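Cellulose-binding protein (Saccharophagus degradans, PDB 2X32) binds a long polyisoprenoid diphosphate in an elongated beta-barrel pocket and is implicated in plant cell wall breakdown, probably as a carrier of this lipid. Local coordinates at residues 31-39 with 49-58; 117-125 with 131-139. All blocks are in the same frame, centred on the assembly; numbering follows the deposited sequence.

How the contacts relate
Both contacts belong to one antiparallel sheet, curled as in YceI-like domains round the octaprenyl chain of OTP, and each is built on a beta hairpin, contact 1 adding a short second ladder with strand 56-57. Contact 1 (31-39 with 49-58) closes before contact 2 (117-125 with 131-139) opens, the two following in series along the chain. Their centres lie about 18 Å apart and their nearest atoms about 8 Å apart, so they do not touch directly; OTP touches both. Contact 1 meets middle isoprene units and, at Leu49, a methyl group further along, while contact 2 lines the chain as far as its terminal unit. Together they build two parts of the wall around one lipid.

Contact 1. Residues 31-39 with 49-58; sequences THRFDVLSG and LVIDLNSVNT. With OTP ((2E,6E,10E,14E,18E,22E,26E)-3,7,11,15,19,23,27,31-octamethyldotriaconta-2,6,10,14,18,22,26,30-octaenyl trihydrogen diphosphate), chain C.
His32 lays CD2 3.3 Å from Thr58 CB, near one end of an antiparallel pairing in the curled YceI-like sheet, where the 28-42 strand meets first 56-57 and then its hairpin partner 46-52. Arg33 and Asn57 form a hydrogen-bonded pair, and a water joins Arg33 NH1 to Asn57 O. Phe34 turns inward opposite Val56. With CG anti to its carbonyl carbon (chi1 -65°), the Phe34 ring takes Ile51 CG2 over one face, 3.7 Å from the centroid, a CH-pi contact. Leu53 CD2 and Val56 CB both reach Phe34 CE1, while Phe34 CZ lies 3.7 Å from methyl C23 of OTP; Phe20 on strand 7-24 also meets the ring. Cutting Phe34 back to an alanine is likely to open a gap between Ile51, Leu53 and the lipid, leaving the isoprenoid methyl without its aromatic neighbour.

From here the register shifts by two, and the loop 53-55 bridges the change. Asp35 N donates to Ser55 O from above the carbonyl plane, and Asp35 OD2 receives Asn57 ND2 at 2.8 Å through its syn lone pair, with the carboxylate and amide planes 78° apart. Val36 N reaches Ser55 OG at 2.9 Å, and that hydroxyl in turn gives its proton to Asp52 O, which also accepts Ser55 N; the serine thus ties the two segments together at the shift. Val36 O takes Asp52 N, resuming the pairing. Leu37 lies beside Ile51, its CD2 against CG1, on the pocket face where Ile51 CD1 touches OTP C19. On the outer face, Ser38 bonds with Val50 through both backbone N-H groups, and Ser38 OG packs 3.4 Å from Val50 CB.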
loop_
_atom_site.group_PDB
_atom_site.type_symbol
_atom_site.label_atom_id
_atom_site.label_comp_id
_atom_site.label_asym_id
_atom_site.label_seq_id
_atom_site.Cartn_x
_atom_site.Cartn_y
_atom_site.Cartn_z
ATOM N N THR A 31 -5.114 -12.436 -5.292
ATOM C CA THR A 31 -4.118 -11.481 -4.895
ATOM C C THR A 31 -3.636 -10.693 -6.080
ATOM O O THR A 31 -3.197 -11.294 -7.094
ATOM C CB THR A 31 -2.939 -12.193 -4.264
ATOM O OG1 THR A 31 -3.421 -12.919 -3.144
ATOM C CG2 THR A 31 -1.885 -11.201 -3.791
ATOM N N HIS A 32 -3.747 -9.379 -5.992
ATOM C CA HIS A 32 -3.336 -8.414 -6.990
ATOM C C HIS A 32 -2.167 -7.626 -6.464
ATOM O O HIS A 32 -1.923 -7.588 -5.250
ATOM C CB HIS A 32 -4.519 -7.470 -7.291
ATOM C CG HIS A 32 -5.757 -8.215 -7.621
ATOM N ND1 HIS A 32 -6.889 -8.217 -6.827
ATOM C CD2 HIS A 32 -6.010 -9.072 -8.639
ATOM C CE1 HIS A 32 -7.797 -9.012 -7.368
ATOM N NE2 HIS A 32 -7.285 -9.541 -8.465
ATOM N N ARG A 33 -1.436 -6.979 -7.356
ATOM C CA ARG A 33 -0.270 -6.223 -6.900
ATOM C C ARG A 33 -0.155 -4.949 -7.684
ATOM O O ARG A 33 -0.794 -4.738 -8.727
ATOM C CB ARG A 33 1.066 -6.991 -6.984
ATOM C CG ARG A 33 1.061 -8.431 -6.479
ATOM C CD ARG A 33 1.817 -9.418 -7.454
ATOM N NE ARG A 33 1.867 -10.739 -6.854
ATOM C CZ ARG A 33 1.038 -11.759 -7.051
ATOM N NH1 ARG A 33 0.037 -11.718 -7.939
ATOM N NH2 ARG A 33 1.262 -12.883 -6.356
ATOM N N PHE A 34 0.574 -4.014 -7.096
ATOM C CA PHE A 34 1.030 -2.795 -7.783
ATOM C C PHE A 34 2.502 -2.955 -8.140
ATOM O O PHE A 34 3.350 -3.143 -7.256
ATOM C CB PHE A 34 0.793 -1.531 -6.925
ATOM C CG PHE A 34 -0.650 -1.259 -6.688
ATOM C CD1 PHE A 34 -1.417 -0.635 -7.663
ATOM C CD2 PHE A 34 -1.247 -1.567 -5.440
ATOM C CE1 PHE A 34 -2.769 -0.382 -7.457
ATOM C CE2 PHE A 34 -2.567 -1.269 -5.218
ATOM C CZ PHE A 34 -3.338 -0.698 -6.200
ATOM N N ASP A 35 2.798 -2.932 -9.430
ATOM C CA ASP A 35 4.164 -3.216 -9.890
ATOM C C ASP A 35 5.129 -2.041 -9.695
ATOM O O ASP A 35 6.343 -2.223 -9.828
ATOM C CB ASP A 35 4.159 -3.685 -11.343
ATOM C CG ASP A 35 3.542 -5.059 -11.539
ATOM O OD1 ASP A 35 3.493 -5.883 -10.582
ATOM O OD2 ASP A 35 3.156 -5.324 -12.678
ATOM N N VAL A 36 4.601 -0.822 -9.485
ATOM C CA VAL A 36 5.430 0.350 -9.352
ATOM C C VAL A 36 5.120 1.096 -8.051
ATOM O O VAL A 36 3.995 1.563 -7.826
ATOM C CB VAL A 36 5.303 1.304 -10.532
ATOM C CG1 VAL A 36 6.111 2.600 -10.327
ATOM C CG2 VAL A 36 5.745 0.627 -11.859
ATOM N N LEU A 37 6.154 1.166 -7.180
ATOM C CA LEU A 37 6.146 1.861 -5.901
ATOM C C LEU A 37 7.330 2.822 -5.895
ATOM O O LEU A 37 8.373 2.552 -6.466
ATOM C CB LEU A 37 6.335 0.880 -4.747
ATOM C CG LEU A 37 5.319 -0.254 -4.663
ATOM C CD1 LEU A 37 5.730 -1.261 -3.572
ATOM C CD2 LEU A 37 3.888 0.251 -4.467
ATOM N N SER A 38 7.158 3.939 -5.206
ATOM C CA SER A 38 8.266 4.868 -4.928
ATOM C C SER A 38 8.148 5.398 -3.523
ATOM O O SER A 38 7.161 5.189 -2.854
ATOM C CB SER A 38 8.372 6.019 -5.934
ATOM O OG SER A 38 7.268 6.882 -5.841
ATOM N N GLY A 39 9.184 6.031 -3.067
ATOM C CA GLY A 39 9.171 6.652 -1.759
ATOM C C GLY A 39 10.490 6.875 -1.129
ATOM O O GLY A 39 11.531 6.634 -1.703
ATOM N N LEU A 49 5.216 6.499 1.003
ATOM C CA LEU A 49 5.115 5.406 0.049
ATOM C C LEU A 49 4.135 5.967 -1.011
ATOM O O LEU A 49 3.010 6.337 -0.698
ATOM C CB LEU A 49 4.525 4.137 0.649
ATOM C CG LEU A 49 4.235 3.036 -0.374
ATOM C CD1 LEU A 49 5.582 2.491 -0.950
ATOM C CD2 LEU A 49 3.471 1.887 0.277
ATOM N N VAL A 50 4.548 6.003 -2.274
ATOM C CA VAL A 50 3.697 6.424 -3.364
ATOM C C VAL A 50 3.418 5.154 -4.217
ATOM O O VAL A 50 4.336 4.477 -4.717
ATOM C CB VAL A 50 4.350 7.486 -4.219
ATOM C CG1 VAL A 50 3.433 7.904 -5.410
ATOM C CG2 VAL A 50 4.788 8.687 -3.375
ATOM N N ILE A 51 2.133 4.866 -4.373
ATOM C CA ILE A 51 1.683 3.695 -5.060
ATOM C C ILE A 51 1.145 4.130 -6.436
ATOM O O ILE A 51 0.195 4.893 -6.521
ATOM C CB ILE A 51 0.538 3.003 -4.282
ATOM C CG1 ILE A 51 1.034 2.574 -2.908
ATOM C CG2 ILE A 51 0.042 1.751 -5.072
ATOM C CD1 ILE A 51 0.022 2.651 -1.865
ATOM N N ASP A 52 1.766 3.643 -7.518
ATOM C CA ASP A 52 1.341 3.987 -8.857
ATOM C C ASP A 52 0.122 3.169 -9.261
ATOM O O ASP A 52 0.207 1.973 -9.522
ATOM C CB ASP A 52 2.503 3.738 -9.807
ATOM C CG ASP A 52 2.157 3.917 -11.275
ATOM O OD1 ASP A 52 1.020 4.334 -11.589
ATOM O OD2 ASP A 52 3.052 3.575 -12.120
ATOM N N LEU A 53 -1.047 3.820 -9.253
ATOM C CA LEU A 53 -2.275 3.058 -9.403
ATOM C C LEU A 53 -2.439 2.568 -10.847
ATOM O O LEU A 53 -3.129 1.554 -11.105
ATOM C CB LEU A 53 -3.472 3.914 -8.980
ATOM C CG LEU A 53 -3.472 4.309 -7.520
ATOM C CD1 LEU A 53 -4.614 5.262 -7.242
ATOM C CD2 LEU A 53 -3.579 3.056 -6.598
ATOM N N ASN A 54 -1.732 3.185 -11.795
ATOM C CA ASN A 54 -1.649 2.621 -13.145
ATOM C C ASN A 54 -0.855 1.332 -13.297
ATOM O O ASN A 54 -0.988 0.641 -14.310
ATOM C CB ASN A 54 -1.086 3.649 -14.143
ATOM C CG ASN A 54 -2.101 4.709 -14.490
ATOM O OD1 ASN A 54 -3.228 4.377 -14.896
ATOM N ND2 ASN A 54 -1.719 5.966 -14.322
ATOM N N SER A 55 -0.099 0.955 -12.234
ATOM C CA SER A 55 0.691 -0.286 -12.248
ATOM C C SER A 55 -0.040 -1.466 -11.654
ATOM O O SER A 55 0.572 -2.486 -11.435
ATOM C CB SER A 55 2.031 -0.053 -11.545
ATOM O OG SER A 55 1.884 -0.067 -10.149
ATOM N N VAL A 56 -1.335 -1.335 -11.431
ATOM C CA VAL A 56 -2.163 -2.460 -10.957
ATOM C C VAL A 56 -1.991 -3.619 -11.910
ATOM O O VAL A 56 -1.992 -3.521 -13.126
ATOM C CB VAL A 56 -3.658 -2.068 -10.766
ATOM C CG1 VAL A 56 -4.331 -1.739 -12.115
ATOM C CG2 VAL A 56 -4.452 -3.103 -9.879
ATOM N N ASN A 57 -1.836 -4.779 -11.297
ATOM C CA ASN A 57 -1.570 -6.018 -12.035
ATOM C C ASN A 57 -2.401 -7.111 -11.402
ATOM O O ASN A 57 -2.085 -7.614 -10.327
ATOM C CB ASN A 57 -0.064 -6.318 -12.000
ATOM C CG ASN A 57 0.301 -7.474 -12.859
ATOM O OD1 ASN A 57 -0.565 -8.338 -13.139
ATOM N ND2 ASN A 57 1.558 -7.563 -13.268
ATOM N N THR A 58 -3.491 -7.485 -12.083
ATOM C CA THR A 58 -4.394 -8.516 -11.673
ATOM C C THR A 58 -4.202 -9.792 -12.495
ATOM O O THR A 58 -4.956 -10.765 -12.312
ATOM C CB THR A 58 -5.876 -8.067 -11.797
ATOM O OG1 THR A 58 -6.287 -8.098 -13.174
ATOM C CG2 THR A 58 -6.082 -6.666 -11.143
HETATM O O7 OTP C . -15.499 -13.555 -12.336
HETATM P P2 OTP C . -15.108 -12.858 -13.612
HETATM O O5 OTP C . -16.260 -12.739 -14.595
HETATM O O6 OTP C . -13.818 -13.341 -14.218
HETATM O O4 OTP C . -14.863 -11.297 -13.137
HETATM P P1 OTP C . -13.455 -10.507 -13.081
HETATM O O2 OTP C . -12.782 -10.986 -11.809
HETATM O O3 OTP C . -12.728 -10.402 -14.406
HETATM O O1 OTP C . -13.782 -8.975 -12.673
HETATM C C40 OTP C . -14.247 -8.735 -11.329
HETATM C C39 OTP C . -13.276 -7.810 -10.582
HETATM C C37 OTP C . -12.845 -8.049 -9.358
HETATM C C38 OTP C . -13.168 -9.268 -8.486
HETATM C C36 OTP C . -11.923 -7.037 -8.683
HETATM C C35 OTP C . -12.570 -6.233 -7.585
HETATM C C34 OTP C . -11.542 -5.314 -6.897
HETATM C C32 OTP C . -11.535 -4.989 -5.598
HETATM C C33 OTP C . -12.493 -5.580 -4.621
HETATM C C31 OTP C . -10.376 -4.113 -5.099
HETATM C C30 OTP C . -10.715 -2.825 -4.393
HETATM C C29 OTP C . -9.471 -2.121 -3.861
HETATM C C27 OTP C . -9.420 -1.445 -2.718
HETATM C C28 OTP C . -10.619 -1.167 -1.815
HETATM C C26 OTP C . -8.109 -0.913 -2.182
HETATM C C25 OTP C . -6.861 -1.255 -2.967
HETATM C C24 OTP C . -5.548 -1.074 -2.186
HETATM C C22 OTP C . -4.709 -0.045 -2.286
HETATM C C23 OTP C . -4.809 1.078 -3.287
HETATM C C21 OTP C . -3.517 -0.023 -1.375
HETATM C C20 OTP C . -3.593 1.084 -0.289
HETATM C C19 OTP C . -2.358 1.153 0.609
HETATM C C17 OTP C . -2.270 0.717 1.865
HETATM C C18 OTP C . -3.397 0.241 2.713
HETATM C C16 OTP C . -0.902 0.700 2.531
HETATM C C15 OTP C . -0.842 1.555 3.764
HETATM C C14 OTP C . 0.581 1.807 4.196
HETATM C C12 OTP C . 0.995 1.911 5.483
HETATM C C13 OTP C . 0.042 1.712 6.660
HETATM C C11 OTP C . 2.413 2.210 5.845
HETATM C C10 OTP C . 3.419 2.210 4.764
HETATM C C9 OTP C . 4.884 2.259 5.201
HETATM C C7 OTP C . 5.706 3.319 5.142
HETATM C C8 OTP C . 5.388 4.659 4.508
HETATM C C6 OTP C . 7.096 3.164 5.713
HETATM C C5 OTP C . 7.250 3.697 7.125
HETATM C C4 OTP C . 8.662 3.619 7.626
HETATM C C2 OTP C . 8.976 3.335 8.894
HETATM C C3 OTP C . 8.061 3.069 10.039
HETATM C C1 OTP C . 10.433 3.318 9.263
HETATM O O HOH W 1 -1.237 -10.298 -10.014
HETATM O O HOH W 2 1.545 -3.683 -14.496
#

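Contact 2. Residues 117-125 with 131-139; sequences IDTQLNVQR and IMVQNQSPL. With OTP ((2E,6E,10E,14E,18E,22E,26E)-3,7,11,15,19,23,27,31-octamethyldotriaconta-2,6,10,14,18,22,26,30-octaenyl trihydrogen diphosphate), chain C; IMD (imidazole), chain D.
Residues 117-125 and 131-139 form an antiparallel hairpin ladder in the wall of the lipid pocket, within the curled sheet. Asn122 with Gln134 and Gln124 with Met132 are hydrogen-bonded pairs; Asn122 N reaches Gln134 O at 2.8 Å. Inward, Leu121 CD1 meets Val133 CG1 at 4.0 Å, and Val123 CG2 comes 3.8 Å from C3 near the tail of OTP. At the other end Leu139 sets CD1 against Ile117 CG2, the side chains crossing at about a right angle.

The outer face carries mostly amide side chains, Met132 set among them. Gln136 bends at chi2 (65°), which brings OE1 back to accept Asn122 ND2 at 3.1 Å, the amide planes 28° apart; the same nitrogen has its stronger partner in Asp99. Gln124 and Met132 run alongside each other, OE1 of the glutamine 3.2 Å from CE of the methionine, while Gln124 NE2 bonds to the carbonyl of Gly97. Where the second strand is interrupted beyond Asn135, a water joins Gln120 O to Ser137 N, and Gln136 N bonds to Gln120 O.

Strand 99-109 pairs with 115-125 on one flank, and strand 167-177 with 130-142 on the other, where Asn135 bonds to Asp171 and Phe172.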
loop_
_atom_site.group_PDB
_atom_site.type_symbol
_atom_site.label_atom_id
_atom_site.label_comp_id
_atom_site.label_asym_id
_atom_site.label_seq_id
_atom_site.Cartn_x
_atom_site.Cartn_y
_atom_site.Cartn_z
ATOM N N ILE A 117 -4.825 5.520 8.735
ATOM C CA ILE A 117 -4.722 4.064 9.034
ATOM C C ILE A 117 -3.943 3.956 10.305
ATOM O O ILE A 117 -2.775 4.321 10.369
ATOM C CB ILE A 117 -4.029 3.307 7.893
ATOM C CG1 ILE A 117 -4.836 3.450 6.616
ATOM C CG2 ILE A 117 -3.770 1.790 8.309
ATOM C CD1 ILE A 117 -4.140 2.815 5.453
ATOM N N ASP A 118 -4.623 3.520 11.367
ATOM C CA ASP A 118 -4.003 3.277 12.652
ATOM C C ASP A 118 -3.604 1.799 12.669
ATOM O O ASP A 118 -4.459 0.909 12.685
ATOM C CB ASP A 118 -5.004 3.582 13.792
ATOM C CG ASP A 118 -5.291 5.061 13.916
ATOM O OD1 ASP A 118 -4.310 5.835 14.105
ATOM O OD2 ASP A 118 -6.497 5.458 13.841
ATOM N N THR A 119 -2.315 1.537 12.561
ATOM C CA THR A 119 -1.871 0.134 12.451
ATOM C C THR A 119 -0.490 0.010 13.050
ATOM O O THR A 119 0.151 0.984 13.461
ATOM C CB THR A 119 -1.894 -0.348 11.005
ATOM O OG1 THR A 119 -1.835 -1.792 10.949
ATOM C CG2 THR A 119 -0.717 0.245 10.213
ATOM N N GLN A 120 0.017 -1.207 13.092
ATOM C CA GLN A 120 1.307 -1.474 13.664
ATOM C C GLN A 120 2.219 -2.012 12.551
ATOM O O GLN A 120 1.804 -2.899 11.774
ATOM C CB GLN A 120 1.154 -2.539 14.760
ATOM C CG GLN A 120 2.323 -2.715 15.569
ATOM C CD GLN A 120 1.937 -3.605 16.789
ATOM O OE1 GLN A 120 1.665 -4.803 16.593
ATOM N NE2 GLN A 120 1.772 -3.029 17.991
ATOM N N LEU A 121 3.401 -1.423 12.477
ATOM C CA LEU A 121 4.425 -1.820 11.509
ATOM C C LEU A 121 5.548 -2.533 12.212
ATOM O O LEU A 121 5.851 -2.274 13.384
ATOM C CB LEU A 121 4.987 -0.632 10.748
ATOM C CG LEU A 121 3.921 0.226 10.047
ATOM C CD1 LEU A 121 4.614 1.433 9.305
ATOM C CD2 LEU A 121 3.040 -0.557 9.069
ATOM N N ASN A 122 6.132 -3.497 11.485
ATOM C CA ASN A 122 7.329 -4.162 11.881
ATOM C C ASN A 122 8.482 -3.526 11.111
ATOM O O ASN A 122 8.425 -3.418 9.883
ATOM C CB ASN A 122 7.262 -5.663 11.585
ATOM C CG ASN A 122 8.430 -6.394 12.164
ATOM O OD1 ASN A 122 9.549 -6.379 11.585
ATOM N ND2 ASN A 122 8.228 -7.033 13.354
ATOM N N VAL A 123 9.475 -3.037 11.847
ATOM C CA VAL A 123 10.658 -2.457 11.265
ATOM C C VAL A 123 11.859 -3.278 11.700
ATOM O O VAL A 123 12.095 -3.439 12.901
ATOM C CB VAL A 123 10.850 -1.005 11.707
ATOM C CG1 VAL A 123 12.182 -0.396 11.070
ATOM C CG2 VAL A 123 9.599 -0.158 11.381
ATOM N N GLN A 124 12.601 -3.796 10.747
ATOM C CA GLN A 124 13.775 -4.610 11.057
ATOM C C GLN A 124 14.981 -4.061 10.326
ATOM O O GLN A 124 14.907 -3.761 9.109
ATOM C CB GLN A 124 13.546 -6.064 10.676
ATOM C CG GLN A 124 14.711 -6.965 11.129
ATOM C CD GLN A 124 14.532 -8.443 10.745
ATOM O OE1 GLN A 124 13.902 -8.790 9.739
ATOM N NE2 GLN A 124 15.144 -9.283 11.534
ATOM N N ARG A 125 16.098 -3.924 11.045
ATOM C CA ARG A 125 17.343 -3.511 10.414
ATOM C C ARG A 125 18.025 -4.712 9.761
ATOM O O ARG A 125 18.234 -5.755 10.391
ATOM C CB ARG A 125 18.318 -2.851 11.396
ATOM C CG ARG A 125 19.600 -2.455 10.704
ATOM C CD ARG A 125 20.573 -1.723 11.590
ATOM N NE ARG A 125 20.083 -0.371 11.896
ATOM C CZ ARG A 125 20.091 0.644 11.043
ATOM N NH1 ARG A 125 20.596 0.537 9.809
ATOM N NH2 ARG A 125 19.553 1.804 11.411
ATOM N N ILE A 131 16.787 -1.104 5.832
ATOM C CA ILE A 131 15.750 -1.538 6.727
ATOM C C ILE A 131 14.589 -2.120 5.926
ATOM O O ILE A 131 14.405 -1.814 4.741
ATOM C CB ILE A 131 15.283 -0.376 7.656
ATOM C CG1 ILE A 131 14.555 0.663 6.828
ATOM C CG2 ILE A 131 16.442 0.190 8.515
ATOM C CD1 ILE A 131 13.972 1.814 7.659
ATOM N N MET A 132 13.836 -2.993 6.579
ATOM C CA MET A 132 12.660 -3.652 6.032
ATOM C C MET A 132 11.436 -3.282 6.886
ATOM O O MET A 132 11.465 -3.451 8.135
ATOM C CB MET A 132 12.870 -5.171 5.985
ATOM C CG MET A 132 11.679 -5.918 5.404
ATOM S SD MET A 132 11.932 -7.720 5.383
ATOM C CE MET A 132 12.307 -8.086 7.084
ATOM N N VAL A 133 10.389 -2.809 6.219
ATOM C CA VAL A 133 9.166 -2.374 6.880
ATOM C C VAL A 133 7.984 -3.121 6.324
ATOM O O VAL A 133 7.772 -3.173 5.120
ATOM C CB VAL A 133 8.926 -0.842 6.720
ATOM C CG1 VAL A 133 7.730 -0.373 7.545
ATOM C CG2 VAL A 133 10.197 -0.069 7.131
ATOM N N GLN A 134 7.204 -3.697 7.218
ATOM C CA GLN A 134 6.043 -4.446 6.758
ATOM C C GLN A 134 4.887 -4.333 7.738
ATOM O O GLN A 134 5.069 -3.979 8.905
ATOM C CB GLN A 134 6.482 -5.886 6.459
ATOM C CG GLN A 134 6.951 -6.666 7.719
ATOM C CD GLN A 134 7.528 -7.987 7.382
ATOM O OE1 GLN A 134 6.914 -8.786 6.651
ATOM N NE2 GLN A 134 8.741 -8.235 7.878
ATOM N N ASN A 135 3.689 -4.588 7.259
ATOM C CA ASN A 135 2.542 -4.608 8.175
ATOM C C ASN A 135 2.693 -5.767 9.140
ATOM O O ASN A 135 2.907 -6.941 8.735
ATOM C CB ASN A 135 1.201 -4.676 7.437
ATOM C CG ASN A 135 1.112 -5.842 6.446
ATOM O OD1 ASN A 135 1.915 -5.917 5.495
ATOM N ND2 ASN A 135 0.100 -6.696 6.606
ATOM N N GLN A 136 2.576 -5.467 10.427
ATOM C CA GLN A 136 2.759 -6.495 11.438
ATOM C C GLN A 136 1.633 -7.445 11.454
ATOM O O GLN A 136 1.814 -8.612 11.795
ATOM C CB GLN A 136 2.937 -5.847 12.809
ATOM C CG GLN A 136 2.970 -6.878 13.977
ATOM C CD GLN A 136 4.142 -7.837 13.959
ATOM O OE1 GLN A 136 5.147 -7.600 13.288
ATOM N NE2 GLN A 136 4.011 -8.952 14.680
ATOM N N SER A 137 0.447 -7.009 11.089
ATOM C CA SER A 137 -0.675 -7.940 11.078
ATOM C C SER A 137 -1.479 -7.747 9.834
ATOM O O SER A 137 -1.359 -6.718 9.146
ATOM C CB SER A 137 -1.520 -7.739 12.302
ATOM O OG SER A 137 -1.995 -6.414 12.325
ATOM N N PRO A 138 -2.354 -8.727 9.544
ATOM C CA PRO A 138 -3.244 -8.492 8.449
ATOM C C PRO A 138 -3.968 -7.104 8.565
ATOM O O PRO A 138 -4.375 -6.694 9.640
ATOM C CB PRO A 138 -4.201 -9.672 8.511
ATOM C CG PRO A 138 -3.337 -10.814 9.116
ATOM C CD PRO A 138 -2.540 -10.061 10.165
ATOM N N LEU A 139 -4.013 -6.392 7.456
ATOM C CA LEU A 139 -4.398 -4.976 7.353
ATOM C C LEU A 139 -5.559 -4.930 6.369
ATOM O O LEU A 139 -5.393 -5.342 5.225
ATOM C CB LEU A 139 -3.229 -4.153 6.818
ATOM C CG LEU A 139 -3.478 -2.647 6.541
ATOM C CD1 LEU A 139 -4.097 -1.919 7.766
ATOM C CD2 LEU A 139 -2.141 -1.972 6.111
HETATM O O7 OTP C . -15.499 -13.555 -12.336
HETATM P P2 OTP C . -15.108 -12.858 -13.612
HETATM O O5 OTP C . -16.260 -12.739 -14.595
HETATM O O6 OTP C . -13.818 -13.341 -14.218
HETATM O O4 OTP C . -14.863 -11.297 -13.137
HETATM P P1 OTP C . -13.455 -10.507 -13.081
HETATM O O2 OTP C . -12.782 -10.986 -11.809
HETATM O O3 OTP C . -12.728 -10.402 -14.406
HETATM O O1 OTP C . -13.782 -8.975 -12.673
HETATM C C40 OTP C . -14.247 -8.735 -11.329
HETATM C C39 OTP C . -13.276 -7.810 -10.582
HETATM C C37 OTP C . -12.845 -8.049 -9.358
HETATM C C38 OTP C . -13.168 -9.268 -8.486
HETATM C C36 OTP C . -11.923 -7.037 -8.683
HETATM C C35 OTP C . -12.570 -6.233 -7.585
HETATM C C34 OTP C . -11.542 -5.314 -6.897
HETATM C C32 OTP C . -11.535 -4.989 -5.598
HETATM C C33 OTP C . -12.493 -5.580 -4.621
HETATM C C31 OTP C . -10.376 -4.113 -5.099
HETATM C C30 OTP C . -10.715 -2.825 -4.393
HETATM C C29 OTP C . -9.471 -2.121 -3.861
HETATM C C27 OTP C . -9.420 -1.445 -2.718
HETATM C C28 OTP C . -10.619 -1.167 -1.815
HETATM C C26 OTP C . -8.109 -0.913 -2.182
HETATM C C25 OTP C . -6.861 -1.255 -2.967
HETATM C C24 OTP C . -5.548 -1.074 -2.186
HETATM C C22 OTP C . -4.709 -0.045 -2.286
HETATM C C23 OTP C . -4.809 1.078 -3.287
HETATM C C21 OTP C . -3.517 -0.023 -1.375
HETATM C C20 OTP C . -3.593 1.084 -0.289
HETATM C C19 OTP C . -2.358 1.153 0.609
HETATM C C17 OTP C . -2.270 0.717 1.865
HETATM C C18 OTP C . -3.397 0.241 2.713
HETATM C C16 OTP C . -0.902 0.700 2.531
HETATM C C15 OTP C . -0.842 1.555 3.764
HETATM C C14 OTP C . 0.581 1.807 4.196
HETATM C C12 OTP C . 0.995 1.911 5.483
HETATM C C13 OTP C . 0.042 1.712 6.660
HETATM C C11 OTP C . 2.413 2.210 5.845
HETATM C C10 OTP C . 3.419 2.210 4.764
HETATM C C9 OTP C . 4.884 2.259 5.201
HETATM C C7 OTP C . 5.706 3.319 5.142
HETATM C C8 OTP C . 5.388 4.659 4.508
HETATM C C6 OTP C . 7.096 3.164 5.713
HETATM C C5 OTP C . 7.250 3.697 7.125
HETATM C C4 OTP C . 8.662 3.619 7.626
HETATM C C2 OTP C . 8.976 3.335 8.894
HETATM C C3 OTP C . 8.061 3.069 10.039
HETATM C C1 OTP C . 10.433 3.318 9.263
HETATM N N1 IMD D . 3.334 -9.872 4.091
HETATM C C2 IMD D . 4.594 -9.917 4.614
HETATM N N3 IMD D . 4.600 -9.153 5.742
HETATM C C4 IMD D . 3.374 -8.613 5.959
HETATM C C5 IMD D . 2.580 -9.065 4.905
HETATM O O HOH W 3 -0.267 -4.088 10.314
HETATM O O HOH W 4 10.176 -5.898 8.929
#